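Local coordinates for hypothetical UPF0270 protein PA3463 (Pseudomonas aeruginosa, PDB 1Y0N) that is of unknown function and belongs to the uncharacterised UPF0270 family, folding as a small single chain of helices and a short antiparallel sheet, at residues L18-F22 against C63-L67. Sequence-based numbering, arbitrary orientation.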
loop_
_atom_site.group_PDB
_atom_site.type_symbol
_atom_site.label_atom_id
_atom_site.label_comp_id
_atom_site.label_asym_id
_atom_site.label_seq_id
_atom_site.Cartn_x
_atom_site.Cartn_y
_atom_site.Cartn_z
ATOM N N LEU A 18 3.135 -0.843 -6.902
ATOM C CA LEU A 18 3.191 -0.608 -5.418
ATOM C C LEU A 18 3.237 -1.959 -4.629
ATOM O O LEU A 18 3.972 -2.086 -3.650
ATOM C CB LEU A 18 1.960 0.222 -4.941
ATOM C CG LEU A 18 1.643 1.663 -5.439
ATOM C CD1 LEU A 18 0.477 2.293 -4.686
ATOM C CD2 LEU A 18 2.790 2.571 -5.267
ATOM N N LEU A 19 2.431 -2.941 -5.061
ATOM C CA LEU A 19 2.395 -4.255 -4.389
ATOM C C LEU A 19 3.727 -4.972 -4.506
ATOM O O LEU A 19 4.246 -5.477 -3.527
ATOM C CB LEU A 19 1.254 -5.137 -4.943
ATOM C CG LEU A 19 -0.136 -4.747 -4.447
ATOM C CD1 LEU A 19 -1.175 -5.352 -5.399
ATOM C CD2 LEU A 19 -0.363 -5.226 -3.022
ATOM N N GLU A 20 4.292 -4.985 -5.723
ATOM C CA GLU A 20 5.607 -5.560 -5.986
ATOM C C GLU A 20 6.700 -4.863 -5.195
ATOM O O GLU A 20 7.513 -5.552 -4.543
ATOM C CB GLU A 20 5.882 -5.603 -7.517
ATOM C CG GLU A 20 7.286 -5.978 -7.851
ATOM C CD GLU A 20 7.452 -6.511 -9.282
ATOM O OE1 GLU A 20 6.465 -6.462 -10.104
ATOM O OE2 GLU A 20 8.602 -6.985 -9.533
ATOM N N ASP A 21 6.703 -3.517 -5.179
ATOM C CA ASP A 21 7.657 -2.764 -4.330
ATOM C C ASP A 21 7.573 -3.222 -2.891
ATOM O O ASP A 21 8.580 -3.519 -2.259
ATOM C CB ASP A 21 7.398 -1.243 -4.375
ATOM C CG ASP A 21 7.764 -0.631 -5.735
ATOM O OD1 ASP A 21 8.400 -1.334 -6.539
ATOM O OD2 ASP A 21 7.375 0.532 -6.001
ATOM N N PHE A 22 6.360 -3.322 -2.378
ATOM C CA PHE A 22 6.131 -3.606 -0.938
ATOM C C PHE A 22 6.680 -4.960 -0.587
ATOM O O PHE A 22 7.411 -5.103 0.388
ATOM C CB PHE A 22 4.624 -3.469 -0.646
ATOM C CG PHE A 22 4.226 -3.882 0.736
ATOM C CD1 PHE A 22 4.521 -3.085 1.829
ATOM C CD2 PHE A 22 3.577 -5.103 0.937
ATOM C CE1 PHE A 22 4.165 -3.484 3.139
ATOM C CE2 PHE A 22 3.172 -5.507 2.229
ATOM C CZ PHE A 22 3.495 -4.715 3.330
ATOM N N CYS A 63 3.270 7.549 -4.104
ATOM C CA CYS A 63 2.489 6.602 -3.307
ATOM C C CYS A 63 3.414 5.600 -2.687
ATOM O O CYS A 63 4.487 5.266 -3.246
ATOM C CB CYS A 63 1.486 5.806 -4.173
ATOM S SG CYS A 63 -0.089 6.611 -4.505
ATOM N N GLN A 64 2.983 5.070 -1.552
ATOM C CA GLN A 64 3.641 3.888 -1.012
ATOM C C GLN A 64 2.676 2.971 -0.198
ATOM O O GLN A 64 1.864 3.437 0.571
ATOM C CB GLN A 64 4.835 4.326 -0.136
ATOM C CG GLN A 64 5.629 3.171 0.436
ATOM C CD GLN A 64 6.983 3.594 0.854
ATOM O OE1 GLN A 64 7.654 2.915 1.635
ATOM N NE2 GLN A 64 7.414 4.740 0.333
ATOM N N LEU A 65 2.815 1.665 -0.402
ATOM C CA LEU A 65 2.095 0.688 0.371
ATOM C C LEU A 65 2.840 0.505 1.690
ATOM O O LEU A 65 4.068 0.414 1.673
ATOM C CB LEU A 65 2.085 -0.652 -0.342
ATOM C CG LEU A 65 0.693 -1.201 -0.552
ATOM C CD1 LEU A 65 0.563 -1.200 -2.087
ATOM C CD2 LEU A 65 0.551 -2.589 -0.055
ATOM N N MET A 66 2.097 0.509 2.805
ATOM C CA MET A 66 2.670 0.316 4.149
ATOM C C MET A 66 1.740 -0.570 5.002
ATOM O O MET A 66 0.531 -0.543 4.849
ATOM C CB MET A 66 2.900 1.700 4.846
ATOM C CG MET A 66 4.250 2.496 4.415
ATOM S SD MET A 66 4.494 3.913 5.466
ATOM C CE MET A 66 5.411 2.975 6.687
ATOM N N LEU A 67 2.305 -1.334 5.916
ATOM C CA LEU A 67 1.510 -1.996 6.955
ATOM C C LEU A 67 0.911 -0.902 7.874
ATOM O O LEU A 67 1.594 0.038 8.258
ATOM C CB LEU A 67 2.378 -2.938 7.820
ATOM C CG LEU A 67 2.886 -4.252 7.196
ATOM C CD1 LEU A 67 3.832 -5.044 8.139
ATOM C CD2 LEU A 67 1.679 -5.089 6.804
HETATM O O HOH W 1 4.629 0.297 -2.180
#
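A helix laid on a beta-sheet is held mainly by apolar side chains, and the packing of residues 18-22, part of helix 12-24, on strand 63-67 of this small alpha+beta protein illustrates the principle well. The axes of these two short segments approach to 7.7 Å and cross at -50°, and 382 Å² is buried between them.

The apolar packing centres on Leu65, whose side chain enters the space between Leu18, Leu19 and Phe22. Its CD1 lies 3.5 Å from Leu18 CB, its CD2 4.1 Å from Leu19 CD2, and its CB 3.8 Å from Phe22 CB. Strand alternation sends Cys63 toward the helix as well, with Cys63 CB 3.7 Å from Leu18 CD2, whereas Gln64 and Met66 point away.

The aromatic ring adds a second kind of interaction. Leu65 CD2 sits over one face of Phe22, 4.3 Å from the ring centroid and 23° off the normal, a CH-pi contact; near the ring plane, Leu67 CD2 meets Phe22 CZ at 3.9 Å.

Polar linkage is indirect. No hydrogen bond crosses directly, but one water donates to Leu18 O and accepts from Leu65 N, each at 2.9 Å. Leu18 O also receives the helical bond from Phe22 N (3.0 Å), so it serves two donors.

Strand 63-67 is an outer strand of the sheet, pairing through Gln64 and Met66 with strand 52-56, while Leu19 also touches helix 36-48. The chemistry thus implies a predominantly hydrophobic helix-sheet junction, in which a single water satisfies the amide that Leu65 turns toward the helix.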